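Local coordinates for apical membrane antigen 1-like protein, soluble form (Toxoplasma gondii, PDB 3ZLE) that may take part in host cell invasion as a member of the apicomplexan AMA1 family, represented here by its extracellular region, at residues A[167-172]-A[274-280]; A[302-307]-A[333-338]. The contacts are given in a common frame with arbitrary orientation. Residues are numbered along the deposited sequence.

Contact 1 (A[167-172]-A[274-280]); sequences LKGEKY and YPEAAQK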
loop_
_atom_site.group_PDB
_atom_site.type_symbol
_atom_site.label_atom_id
_atom_site.label_comp_id
_atom_site.label_asym_id
_atom_site.label_seq_id
_atom_site.Cartn_x
_atom_site.Cartn_y
_atom_site.Cartn_z
ATOM N N LEU A 167 12.651 -10.281 5.061
ATOM C CA LEU A 167 13.626 -11.248 5.591
ATOM C C LEU A 167 14.626 -10.498 6.461
ATOM O O LEU A 167 15.289 -9.538 6.004
ATOM C CB LEU A 167 14.371 -11.972 4.420
ATOM C CG LEU A 167 15.458 -13.018 4.756
ATOM C CD1 LEU A 167 14.855 -14.169 5.561
ATOM C CD2 LEU A 167 16.119 -13.561 3.498
ATOM N N LYS A 168 14.819 -10.985 7.669
ATOM C CA LYS A 168 15.416 -10.182 8.753
ATOM C C LYS A 168 16.200 -11.156 9.662
ATOM O O LYS A 168 15.852 -12.337 9.738
ATOM C CB LYS A 168 14.261 -9.537 9.525
ATOM C CG LYS A 168 14.603 -8.425 10.484
ATOM C CD LYS A 168 13.322 -7.898 11.131
ATOM C CE LYS A 168 12.638 -8.948 12.013
ATOM N NZ LYS A 168 11.279 -8.505 12.438
ATOM N N GLY A 169 17.286 -10.692 10.288
ATOM C CA GLY A 169 17.927 -11.454 11.389
ATOM C C GLY A 169 19.160 -12.241 10.966
ATOM O O GLY A 169 19.132 -12.955 9.957
ATOM N N GLU A 170 20.241 -12.135 11.747
ATOM C CA GLU A 170 21.562 -12.612 11.293
ATOM C C GLU A 170 21.632 -14.140 11.209
ATOM O O GLU A 170 22.506 -14.697 10.534
ATOM C CB GLU A 170 22.684 -12.071 12.189
ATOM C CG GLU A 170 22.382 -12.169 13.675
ATOM C CD GLU A 170 23.501 -11.618 14.558
ATOM O OE1 GLU A 170 24.300 -10.785 14.082
ATOM O OE2 GLU A 170 23.574 -12.016 15.745
ATOM N N LYS A 171 20.670 -14.812 11.846
ATOM C CA LYS A 171 20.498 -16.254 11.676
ATOM C C LYS A 171 20.139 -16.590 10.229
ATOM O O LYS A 171 20.515 -17.643 9.724
ATOM C CB LYS A 171 19.404 -16.782 12.611
ATOM C CG LYS A 171 19.883 -17.141 14.011
ATOM C CD LYS A 171 19.049 -18.275 14.584
ATOM C CE LYS A 171 19.617 -18.777 15.903
ATOM N NZ LYS A 171 19.474 -17.765 16.989
ATOM N N TYR A 172 19.422 -15.681 9.561
ATOM C CA TYR A 172 18.784 -16.010 8.285
ATOM C C TYR A 172 19.281 -15.257 7.047
ATOM O O TYR A 172 18.925 -15.633 5.937
ATOM C CB TYR A 172 17.273 -15.865 8.401
ATOM C CG TYR A 172 16.708 -16.510 9.630
ATOM C CD1 TYR A 172 16.705 -17.894 9.774
ATOM C CD2 TYR A 172 16.267 -15.741 10.696
ATOM C CE1 TYR A 172 16.230 -18.487 10.930
ATOM C CE2 TYR A 172 15.776 -16.328 11.847
ATOM C CZ TYR A 172 15.761 -17.695 11.964
ATOM O OH TYR A 172 15.270 -18.282 13.117
ATOM N N TYR A 274 9.500 -15.915 16.000
ATOM C CA TYR A 274 10.659 -16.378 15.261
ATOM C C TYR A 274 10.968 -17.842 15.548
ATOM O O TYR A 274 11.673 -18.156 16.507
ATOM C CB TYR A 274 11.860 -15.469 15.535
ATOM C CG TYR A 274 11.529 -14.004 15.342
ATOM C CD1 TYR A 274 11.101 -13.530 14.105
ATOM C CD2 TYR A 274 11.546 -13.117 16.416
ATOM C CE1 TYR A 274 10.743 -12.207 13.929
ATOM C CE2 TYR A 274 11.203 -11.786 16.247
ATOM C CZ TYR A 274 10.800 -11.338 15.000
ATOM O OH TYR A 274 10.454 -10.017 14.818
ATOM N N PRO A 275 10.409 -18.747 14.726
ATOM C CA PRO A 275 10.640 -20.170 14.930
ATOM C C PRO A 275 12.087 -20.543 14.620
ATOM O O PRO A 275 12.540 -20.372 13.485
ATOM C CB PRO A 275 9.684 -20.838 13.918
ATOM C CG PRO A 275 9.212 -19.749 12.989
ATOM C CD PRO A 275 9.886 -18.463 13.377
ATOM N N GLU A 276 12.821 -20.984 15.641
ATOM C CA GLU A 276 14.135 -21.587 15.432
ATOM C C GLU A 276 14.093 -22.460 14.174
ATOM O O GLU A 276 13.342 -23.437 14.106
ATOM C CB GLU A 276 14.550 -22.423 16.653
ATOM C CG GLU A 276 14.966 -21.602 17.871
ATOM C CD GLU A 276 16.463 -21.337 17.918
ATOM O OE1 GLU A 276 17.236 -22.307 18.085
ATOM O OE2 GLU A 276 16.867 -20.152 17.816
ATOM N N ALA A 277 14.836 -22.050 13.154
ATOM C CA ALA A 277 14.709 -22.647 11.830
ATOM C C ALA A 277 16.050 -22.625 11.105
ATOM O O ALA A 277 16.883 -21.749 11.348
ATOM C CB ALA A 277 13.644 -21.910 11.012
ATOM N N ALA A 278 16.258 -23.587 10.213
ATOM C CA ALA A 278 17.447 -23.580 9.374
ATOM C C ALA A 278 17.368 -22.456 8.335
ATOM O O ALA A 278 16.313 -21.836 8.137
ATOM C CB ALA A 278 17.646 -24.939 8.702
ATOM N N GLN A 279 18.509 -22.162 7.722
ATOM C CA GLN A 279 18.589 -21.174 6.655
ATOM C C GLN A 279 17.626 -21.513 5.513
ATOM O O GLN A 279 17.491 -22.678 5.127
ATOM C CB GLN A 279 20.021 -21.119 6.127
ATOM C CG GLN A 279 20.373 -19.841 5.385
ATOM C CD GLN A 279 21.590 -20.014 4.495
ATOM O OE1 GLN A 279 21.575 -19.620 3.333
ATOM N NE2 GLN A 279 22.635 -20.655 5.025
ATOM N N LYS A 280 16.965 -20.492 4.971
ATOM C CA LYS A 280 16.242 -20.642 3.710
ATOM C C LYS A 280 17.192 -21.209 2.650
ATOM O O LYS A 280 18.402 -21.015 2.723
ATOM C CB LYS A 280 15.671 -19.290 3.245
ATOM C CG LYS A 280 14.878 -18.527 4.302
ATOM C CD LYS A 280 13.589 -17.949 3.725
ATOM C CE LYS A 280 13.862 -16.829 2.727
ATOM N NZ LYS A 280 12.620 -16.295 2.095
HETATM O O HOH W 1 20.244 -16.741 3.993
#
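Two irregular surface loops meet here, with no helix or strand in either. At Leu167, side-chain atom CD1 lies 4.0 Å from CE of Lys280, so the aliphatic part of the lysine rests on the leucine while its charged end makes a cation-pi contact with Trp184. Lys168 points toward the other loop and donates a hydrogen bond from NZ to OH of Tyr274, 2.9 Å away. Gly169 begins a beta turn: its O accepts the N of Tyr172 at 2.8 Å, closing a turn from which the side chains of Lys171 and Tyr172 reach the partner loop. Lys171 meets Glu276 in a long salt bridge, NZ to OE2 3.6 Å. Tyr172 forms the centre of the contact. Its ring edge meets O of Ala277, 3.4 Å from Tyr172 CE1; CB of Ala277 lies 4.3 Å from the same CE1, and Tyr172 OH stands 3.5 Å from O of Pro275. A water donates to O of Tyr172 (2.6 Å) and to OE1 of Gln279 (3.2 Å), the latter also bonded to Thr183 OG1. The loop of 274-280 is consistent with the extended domain II loop that lies against domain I in AMA1 proteins. One direct hydrogen bond, a long salt bridge, a water bridge, the Tyr172 ring and an aliphatic touch between Leu167 and Lys280 imply light anchoring, in keeping with the poor order of residues 274-276.

Contact 2 (A[302-307]-A[333-338]); sequences NWANFY and AVAYTA
Strands 303-307 and 333-337, both in extended beta conformation, run antiparallel, axes 4.7 Å apart at closest approach and N-to-C directions at 160°. Trp303–Thr337 and Asn305–Ala335 are the non-hydrogen-bonded pairs. Ala304–Tyr336 and Phe306–Val334 are the hydrogen-bonded pairs: Ala304 N to Tyr336 O 2.9 Å, Tyr336 N to Ala304 O 2.9 Å, Phe306 N to Val334 O 2.8 Å, Val334 N to Phe306 O 2.9 Å. Beyond the strands, Ala338 N reaches Asn302 O at 2.8 Å; at the other end, CB of Tyr307 lies 4.2 Å from CB of Ala333. On the face bearing Ala304, Phe306, Val334 and Tyr336, the Tyr336 ring (chi1 m) leans back toward the Val334 end and reaches diagonally across, its edge bringing CE2 to 4.0 Å from CB of Phe306; pairing brings CB of Phe306 (chi1 t) 4.4 Å from CB of Val334. Ala304 CB lies 4.3 Å from CB of Tyr336, and this small residue leaves room for helix 253-262, whose Cys256 and Val260 touch it. On the opposite face, the Trp303 indole (chi1 m) brings CD1 to 3.9 Å from CG2 of Thr337 (chi1 p), and OD1 of Asn305 rests 4.0 Å from CB of the small Ala335, while its ND2 binds Phe228 O and Phe239 O. This is regular antiparallel pairing in a PAN-type domain. Strand 315-320 flanks 303-307 on its other side, with a classic bulge where Asn302 and Trp303 both face Phe320; helix 253-262 packs on the Ala304–Tyr336 face, strand 226-232 and helix 24-27 on the Trp303–Thr337 face.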
loop_
_atom_site.group_PDB
_atom_site.type_symbol
_atom_site.label_atom_id
_atom_site.label_comp_id
_atom_site.label_asym_id
_atom_site.label_seq_id
_atom_site.Cartn_x
_atom_site.Cartn_y
_atom_site.Cartn_z
ATOM N N ASN A 302 -3.135 2.333 9.672
ATOM C CA ASN A 302 -2.872 2.396 8.235
ATOM C C ASN A 302 -3.082 3.826 7.694
ATOM O O ASN A 302 -2.834 4.077 6.511
ATOM C CB ASN A 302 -3.831 1.474 7.444
ATOM C CG ASN A 302 -3.880 0.073 7.972
ATOM O OD1 ASN A 302 -2.841 -0.537 8.270
ATOM N ND2 ASN A 302 -5.065 -0.520 7.915
ATOM N N TRP A 303 -3.695 4.680 8.510
ATOM C CA TRP A 303 -3.993 6.059 8.138
ATOM C C TRP A 303 -3.127 7.037 8.918
ATOM O O TRP A 303 -2.768 6.758 10.043
ATOM C CB TRP A 303 -5.440 6.374 8.414
ATOM C CG TRP A 303 -6.437 5.360 7.815
ATOM C CD1 TRP A 303 -7.163 5.514 6.670
ATOM C CD2 TRP A 303 -6.900 4.128 8.427
ATOM N NE1 TRP A 303 -7.980 4.404 6.475
ATOM C CE2 TRP A 303 -7.825 3.540 7.535
ATOM C CE3 TRP A 303 -6.527 3.413 9.575
ATOM C CZ2 TRP A 303 -8.439 2.286 7.788
ATOM C CZ3 TRP A 303 -7.112 2.169 9.815
ATOM C CH2 TRP A 303 -8.090 1.638 8.936
ATOM N N ALA A 304 -2.759 8.167 8.278
ATOM C CA ALA A 304 -2.001 9.215 8.917
ATOM C C ALA A 304 -2.577 10.585 8.592
ATOM O O ALA A 304 -2.884 10.879 7.446
ATOM C CB ALA A 304 -0.521 9.158 8.505
ATOM N N ASN A 305 -2.754 11.417 9.623
ATOM C CA ASN A 305 -3.081 12.812 9.424
ATOM C C ASN A 305 -1.843 13.669 9.544
ATOM O O ASN A 305 -1.128 13.611 10.568
ATOM C CB ASN A 305 -4.121 13.247 10.442
ATOM C CG ASN A 305 -5.512 12.900 10.008
ATOM O OD1 ASN A 305 -5.765 12.675 8.808
ATOM N ND2 ASN A 305 -6.431 12.872 10.949
ATOM N N PHE A 306 -1.565 14.459 8.512
ATOM C CA PHE A 306 -0.449 15.406 8.558
ATOM C C PHE A 306 -0.940 16.852 8.743
ATOM O O PHE A 306 -1.628 17.404 7.878
ATOM C CB PHE A 306 0.383 15.320 7.298
ATOM C CG PHE A 306 1.454 16.371 7.221
ATOM C CD1 PHE A 306 2.686 16.180 7.836
ATOM C CD2 PHE A 306 1.189 17.600 6.647
ATOM C CE1 PHE A 306 3.680 17.122 7.718
ATOM C CE2 PHE A 306 2.175 18.574 6.560
ATOM C CZ PHE A 306 3.428 18.326 7.066
ATOM N N TYR A 307 -0.629 17.461 9.890
ATOM C CA TYR A 307 -1.108 18.830 10.119
ATOM C C TYR A 307 -0.190 19.683 10.956
ATOM O O TYR A 307 0.774 19.199 11.548
ATOM C CB TYR A 307 -2.517 18.816 10.715
ATOM C CG TYR A 307 -2.582 18.152 12.066
ATOM C CD1 TYR A 307 -2.542 16.778 12.183
ATOM C CD2 TYR A 307 -2.566 18.912 13.234
ATOM C CE1 TYR A 307 -2.586 16.169 13.425
ATOM C CE2 TYR A 307 -2.625 18.323 14.472
ATOM C CZ TYR A 307 -2.637 16.950 14.563
ATOM O OH TYR A 307 -2.677 16.371 15.806
ATOM N N ALA A 333 -3.522 20.941 5.503
ATOM C CA ALA A 333 -3.349 19.554 6.043
ATOM C C ALA A 333 -3.333 18.497 4.918
ATOM O O ALA A 333 -3.859 18.745 3.834
ATOM C CB ALA A 333 -4.473 19.221 7.033
ATOM N N VAL A 334 -2.769 17.317 5.182
ATOM C CA VAL A 334 -2.838 16.192 4.189
ATOM C C VAL A 334 -3.220 14.855 4.845
ATOM O O VAL A 334 -2.798 14.547 5.969
ATOM C CB VAL A 334 -1.530 16.036 3.397
ATOM C CG1 VAL A 334 -1.710 15.017 2.243
ATOM C CG2 VAL A 334 -1.089 17.387 2.815
ATOM N N ALA A 335 -4.074 14.080 4.179
ATOM C CA ALA A 335 -4.436 12.766 4.710
ATOM C C ALA A 335 -3.849 11.659 3.878
ATOM O O ALA A 335 -4.112 11.564 2.666
ATOM C CB ALA A 335 -5.923 12.614 4.844
ATOM N N TYR A 336 -3.031 10.834 4.521
ATOM C CA TYR A 336 -2.251 9.823 3.826
ATOM C C TYR A 336 -2.727 8.398 4.227
ATOM O O TYR A 336 -3.191 8.176 5.372
ATOM C CB TYR A 336 -0.781 9.981 4.259
ATOM C CG TYR A 336 -0.086 11.172 3.654
ATOM C CD1 TYR A 336 0.163 11.220 2.280
ATOM C CD2 TYR A 336 0.347 12.243 4.447
ATOM C CE1 TYR A 336 0.869 12.222 1.716
ATOM C CE2 TYR A 336 1.066 13.307 3.880
ATOM C CZ TYR A 336 1.328 13.275 2.509
ATOM O OH TYR A 336 1.975 14.313 1.891
ATOM N N THR A 337 -2.446 7.408 3.401
ATOM C CA THR A 337 -2.515 6.013 3.926
ATOM C C THR A 337 -1.288 5.217 3.633
ATOM O O THR A 337 -0.511 5.523 2.709
ATOM C CB THR A 337 -3.715 5.236 3.414
ATOM O OG1 THR A 337 -3.487 4.857 2.066
ATOM C CG2 THR A 337 -5.002 6.037 3.523
ATOM N N ALA A 338 -1.162 4.099 4.312
ATOM C CA ALA A 338 -0.150 3.133 3.911
ATOM C C ALA A 338 -0.327 2.576 2.502
ATOM O O ALA A 338 0.672 2.210 1.844
ATOM C CB ALA A 338 -0.018 2.031 4.918
#

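How the contacts relate
Contact 1 is a surface contact 26 Å from the centre of the chain, whereas contact 2 is buried at 13 Å; their centres are 34 Å apart, and their nearest atoms about 17 Å. They share no strand or helix, and contact 1 closes before contact 2 opens, yet segment 274-280 belongs to the long loop that leads from helix 253-262 into strand 303-308. One excursion thus runs from the helix that packs against contact 2, out to contact 1, and back into its strand 303-308. Buried areas are similar, 431 and 442 Å², but contact 1 combines the Tyr172 ring with side-chain polar groups and a water, contact 2 backbone hydrogen bonds with apolar side chains.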